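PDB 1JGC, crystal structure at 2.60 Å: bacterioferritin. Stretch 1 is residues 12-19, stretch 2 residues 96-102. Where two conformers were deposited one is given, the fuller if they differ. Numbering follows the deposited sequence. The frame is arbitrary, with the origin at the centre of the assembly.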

ATOM      1  N   ASN A  12     -17.194  52.041 -11.558  1.00 23.24           N
ATOM      2  CA  ASN A  12     -16.015  52.398 -12.331  1.00 21.75           C
ATOM      3  C   ASN A  12     -15.026  53.205 -11.493  1.00 21.28           C
ATOM      4  O   ASN A  12     -13.822  53.157 -11.721  1.00 22.03           O
ATOM      5  CB  ASN A  12     -16.406  53.189 -13.574  1.00 20.06           C
ATOM      6  CG  ASN A  12     -16.427  52.335 -14.813  1.00 22.31           C
ATOM      7  OD1 ASN A  12     -15.458  51.633 -15.115  1.00 23.16           O
ATOM      8  ND2 ASN A  12     -17.530  52.386 -15.547  1.00 22.82           N
ATOM      9  N   ALA A  13     -15.529  53.953 -10.520  1.00 20.32           N
ATOM     10  CA  ALA A  13     -14.638  54.729  -9.676  1.00 21.41           C
ATOM     11  C   ALA A  13     -13.942  53.758  -8.724  1.00 21.13           C
ATOM     12  O   ALA A  13     -12.743  53.864  -8.476  1.00 21.04           O
ATOM     13  CB  ALA A  13     -15.416  55.790  -8.896  1.00 18.22           C
ATOM     14  N   ALA A  14     -14.703  52.807  -8.198  1.00 20.53           N
ATOM     15  CA  ALA A  14     -14.142  51.814  -7.301  1.00 21.78           C
ATOM     16  C   ALA A  14     -13.083  51.003  -8.058  1.00 22.55           C
ATOM     17  O   ALA A  14     -12.037  50.659  -7.508  1.00 23.24           O
ATOM     18  CB  ALA A  14     -15.238  50.908  -6.786  1.00 21.53           C
ATOM     19  N   LEU A  15     -13.359  50.709  -9.325  1.00 22.74           N
ATOM     20  CA  LEU A  15     -12.432  49.958 -10.161  1.00 22.07           C
ATOM     21  C   LEU A  15     -11.117  50.715 -10.293  1.00 22.37           C
ATOM     22  O   LEU A  15     -10.034  50.144 -10.142  1.00 22.00           O
ATOM     23  CB  LEU A  15     -13.036  49.728 -11.546  1.00 18.95           C
ATOM     24  CG  LEU A  15     -12.085  49.166 -12.602  1.00 18.98           C
ATOM     25  CD1 LEU A  15     -11.474  47.848 -12.136  1.00 17.44           C
ATOM     26  CD2 LEU A  15     -12.848  48.973 -13.896  1.00 17.48           C
ATOM     27  N   ARG A  16     -11.219  52.007 -10.575  1.00 23.13           N
ATOM     28  CA  ARG A  16     -10.035  52.834 -10.719  1.00 23.90           C
ATOM     29  C   ARG A  16      -9.265  52.847  -9.411  1.00 22.77           C
ATOM     30  O   ARG A  16      -8.042  52.831  -9.396  1.00 23.18           O
ATOM     31  CB  ARG A  16     -10.407  54.268 -11.108  1.00 26.04           C
ATOM     32  CG  ARG A  16      -9.240  55.221 -10.954  1.00 30.35           C
ATOM     33  CD  ARG A  16      -9.573  56.615 -11.405  1.00 33.85           C
ATOM     34  NE  ARG A  16      -9.754  56.665 -12.850  1.00 39.57           N
ATOM     35  CZ  ARG A  16     -10.896  57.025 -13.438  1.00 42.41           C
ATOM     36  NH1 ARG A  16     -11.948  57.366 -12.684  1.00 43.77           N
ATOM     37  NH2 ARG A  16     -10.997  57.042 -14.771  1.00 41.29           N
ATOM     38  N   SER A  17      -9.988  52.882  -8.306  1.00 22.28           N
ATOM     39  CA  SER A  17      -9.361  52.883  -7.003  1.00 22.08           C
ATOM     40  C   SER A  17      -8.579  51.574  -6.826  1.00 22.54           C
ATOM     41  O   SER A  17      -7.439  51.580  -6.349  1.00 21.97           O
ATOM     42  CB  SER A  17     -10.437  53.019  -5.931  1.00 23.24           C
ATOM     43  OG  SER A  17      -9.878  53.059  -4.632  1.00 26.55           O
ATOM     44  N   GLU A  18      -9.194  50.457  -7.217  0.50 22.06           N
ATOM     45  CA  GLU A  18      -8.554  49.148  -7.098  0.50 21.74           C
ATOM     46  C   GLU A  18      -7.341  48.988  -8.012  0.50 21.32           C
ATOM     47  O   GLU A  18      -6.309  48.474  -7.582  0.50 21.13           O
ATOM     48  CB  GLU A  18      -9.560  48.028  -7.378  0.50 22.89           C
ATOM     49  CG  GLU A  18     -10.729  47.948  -6.395  0.50 25.77           C
ATOM     50  CD  GLU A  18     -10.297  47.769  -4.946  0.50 27.57           C
ATOM     51  OE1 GLU A  18      -9.652  48.687  -4.395  0.50 29.96           O
ATOM     52  OE2 GLU A  18     -10.607  46.712  -4.350  0.50 28.80           O
ATOM     53  N   LEU A  19      -7.457  49.419  -9.266  1.00 20.85           N
ATOM     54  CA  LEU A  19      -6.336  49.319 -10.197  1.00 19.86           C
ATOM     55  C   LEU A  19      -5.163  50.093  -9.615  1.00 20.03           C
ATOM     56  O   LEU A  19      -4.012  49.727  -9.820  1.00 20.82           O
ATOM     57  CB  LEU A  19      -6.695  49.907 -11.560  1.00 19.32           C
ATOM     58  CG  LEU A  19      -7.763  49.204 -12.396  1.00 19.25           C
ATOM     59  CD1 LEU A  19      -8.028  50.005 -13.665  1.00 17.60           C
ATOM     60  CD2 LEU A  19      -7.303  47.802 -12.740  1.00 18.33           C
TER
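Stretch 2, residues 96-102: DALKLYR

Residues 96-102 form a helical segment that packs nearly antiparallel to the helix of residues 12-19, and both helices extend beyond the segments described here. The angle between their N-to-C directions is 165° (signed crossing angle -165°), and the axes approach to 10.3 Å. Backbone torsions are helical throughout, and i to i+4 hydrogen bonds run along each segment, among them Tyr-101 N to Ala-97 O at 2.8 Å and Ser-17 N to Ala-13 O at 2.9 Å. In register, Ala-97 CA lies 6.5 Å from Ser-17 CA, and one turn further on Tyr-101 CA lies 7.1 Å from Ala-14 CA. The contact is modest, burying 244 Å² summed over both sides.

Van der Waals packing centres on Leu-100 and Tyr-101. The CA-to-CB bond of Leu-100 points toward the first helix, and the side chain (chi1 t, chi2 p) brings CD2 against the turn from Ala-13 to Ser-17: Leu-100 CD2 is 3.8 Å from Ala-13 O, 4.1 Å from Ala-13 CB, 3.9 Å from Ala-14 N and 4.2 Å from Ser-17 CB. The CA-to-CB bond of Tyr-101 points sideways relative to the first helix, but the end of the side chain comes nearer, so that CE1 meets Ala-14 CB at 3.6 Å, the methyl lying at the ring edge. Ala-97, whose CA-to-CB bond also points toward the partner helix, places its CB 3.7 Å from Ser-17 OG.

The polar contact is concentrated at the phenolic end of Tyr-101. Glu-18, with chi1 and chi2 both m, carries its carboxylate to this hydroxyl, and OE1 of Glu-18 comes within 2.6 Å of Tyr-101 OH. Despite this short distance the angle is poor for a hydrogen bond; Tyr-101 OH and Glu-18 OE2 are hydrogen-bonded elsewhere in the structure. No hydrogen bond links the two segments, which meet through van der Waals packing and this close polar approach.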

ATOM      1  N   ASP A  96      -8.900  56.434   1.617  1.00 32.25           N
ATOM      2  CA  ASP A  96      -9.576  57.040   0.479  1.00 32.77           C
ATOM      3  C   ASP A  96     -10.568  56.044  -0.103  1.00 33.49           C
ATOM      4  O   ASP A  96     -11.711  56.404  -0.407  1.00 34.92           O
ATOM      5  CB  ASP A  96      -8.583  57.445  -0.607  1.00 33.21           C
ATOM      6  CG  ASP A  96      -7.730  58.623  -0.202  1.00 35.68           C
ATOM      7  OD1 ASP A  96      -8.076  59.285   0.813  1.00 35.98           O
ATOM      8  OD2 ASP A  96      -6.723  58.893  -0.904  1.00 35.83           O
ATOM      9  N   ALA A  97     -10.137  54.790  -0.256  1.00 32.42           N
ATOM     10  CA  ALA A  97     -11.010  53.751  -0.804  1.00 31.68           C
ATOM     11  C   ALA A  97     -12.239  53.539   0.083  1.00 30.65           C
ATOM     12  O   ALA A  97     -13.360  53.475  -0.418  1.00 30.96           O
ATOM     13  CB  ALA A  97     -10.239  52.429  -0.975  1.00 30.85           C
ATOM     14  N   LEU A  98     -12.043  53.435   1.393  1.00 29.59           N
ATOM     15  CA  LEU A  98     -13.183  53.243   2.289  1.00 30.34           C
ATOM     16  C   LEU A  98     -14.185  54.395   2.159  1.00 30.54           C
ATOM     17  O   LEU A  98     -15.406  54.194   2.156  1.00 30.02           O
ATOM     18  CB  LEU A  98     -12.712  53.129   3.743  1.00 29.36           C
ATOM     19  CG  LEU A  98     -12.218  51.753   4.187  1.00 30.30           C
ATOM     20  CD1 LEU A  98     -11.548  51.875   5.547  1.00 31.37           C
ATOM     21  CD2 LEU A  98     -13.384  50.783   4.258  1.00 28.21           C
ATOM     22  N   LYS A  99     -13.653  55.603   2.053  1.00 30.57           N
ATOM     23  CA  LYS A  99     -14.477  56.794   1.921  1.00 30.73           C
ATOM     24  C   LYS A  99     -15.361  56.615   0.698  1.00 28.96           C
ATOM     25  O   LYS A  99     -16.582  56.756   0.770  1.00 29.07           O
ATOM     26  CB  LYS A  99     -13.571  58.017   1.754  1.00 32.54           C
ATOM     27  CG  LYS A  99     -14.288  59.340   1.668  1.00 36.43           C
ATOM     28  CD  LYS A  99     -13.282  60.490   1.582  1.00 39.34           C
ATOM     29  CE  LYS A  99     -13.982  61.859   1.527  1.00 40.33           C
ATOM     30  NZ  LYS A  99     -14.798  62.070   0.283  1.00 40.34           N
ATOM     31  N   LEU A 100     -14.734  56.278  -0.423  1.00 27.16           N
ATOM     32  CA  LEU A 100     -15.455  56.082  -1.669  1.00 26.48           C
ATOM     33  C   LEU A 100     -16.474  54.953  -1.609  1.00 27.07           C
ATOM     34  O   LEU A 100     -17.582  55.089  -2.135  1.00 27.42           O
ATOM     35  CB  LEU A 100     -14.474  55.811  -2.806  1.00 25.57           C
ATOM     36  CG  LEU A 100     -15.093  55.324  -4.122  1.00 25.25           C
ATOM     37  CD1 LEU A 100     -16.048  56.371  -4.656  1.00 23.39           C
ATOM     38  CD2 LEU A 100     -13.993  55.038  -5.134  1.00 24.31           C
ATOM     39  N   TYR A 101     -16.101  53.842  -0.975  1.00 26.36           N
ATOM     40  CA  TYR A 101     -17.001  52.693  -0.893  1.00 25.74           C
ATOM     41  C   TYR A 101     -18.222  52.938  -0.025  1.00 26.19           C
ATOM     42  O   TYR A 101     -19.310  52.468  -0.346  1.00 27.04           O
ATOM     43  CB  TYR A 101     -16.270  51.449  -0.378  1.00 25.49           C
ATOM     44  CG  TYR A 101     -15.109  50.983  -1.226  1.00 24.81           C
ATOM     45  CD1 TYR A 101     -15.035  51.283  -2.586  1.00 25.02           C
ATOM     46  CD2 TYR A 101     -14.092  50.210  -0.670  1.00 26.78           C
ATOM     47  CE1 TYR A 101     -13.970  50.824  -3.368  1.00 25.24           C
ATOM     48  CE2 TYR A 101     -13.026  49.742  -1.440  1.00 25.77           C
ATOM     49  CZ  TYR A 101     -12.974  50.052  -2.782  1.00 25.87           C
ATOM     50  OH  TYR A 101     -11.929  49.570  -3.532  1.00 27.66           O
ATOM     51  N   ARG A 102     -18.049  53.662   1.076  1.00 26.07           N
ATOM     52  CA  ARG A 102     -19.172  53.952   1.963  1.00 27.53           C
ATOM     53  C   ARG A 102     -20.200  54.839   1.254  1.00 28.82           C
ATOM     54  O   ARG A 102     -21.417  54.732   1.470  1.00 28.75           O
ATOM     55  CB  ARG A 102     -18.663  54.630   3.229  1.00 26.70           C
ATOM     56  CG  ARG A 102     -17.808  53.706   4.062  1.00 28.16           C
ATOM     57  CD  ARG A 102     -17.281  54.348   5.317  1.00 28.03           C
ATOM     58  NE  ARG A 102     -16.693  53.334   6.185  1.00 31.73           N
ATOM     59  CZ  ARG A 102     -15.511  53.451   6.782  1.00 33.22           C
ATOM     60  NH1 ARG A 102     -14.784  54.544   6.608  1.00 34.70           N
ATOM     61  NH2 ARG A 102     -15.045  52.469   7.548  1.00 34.39           N
TER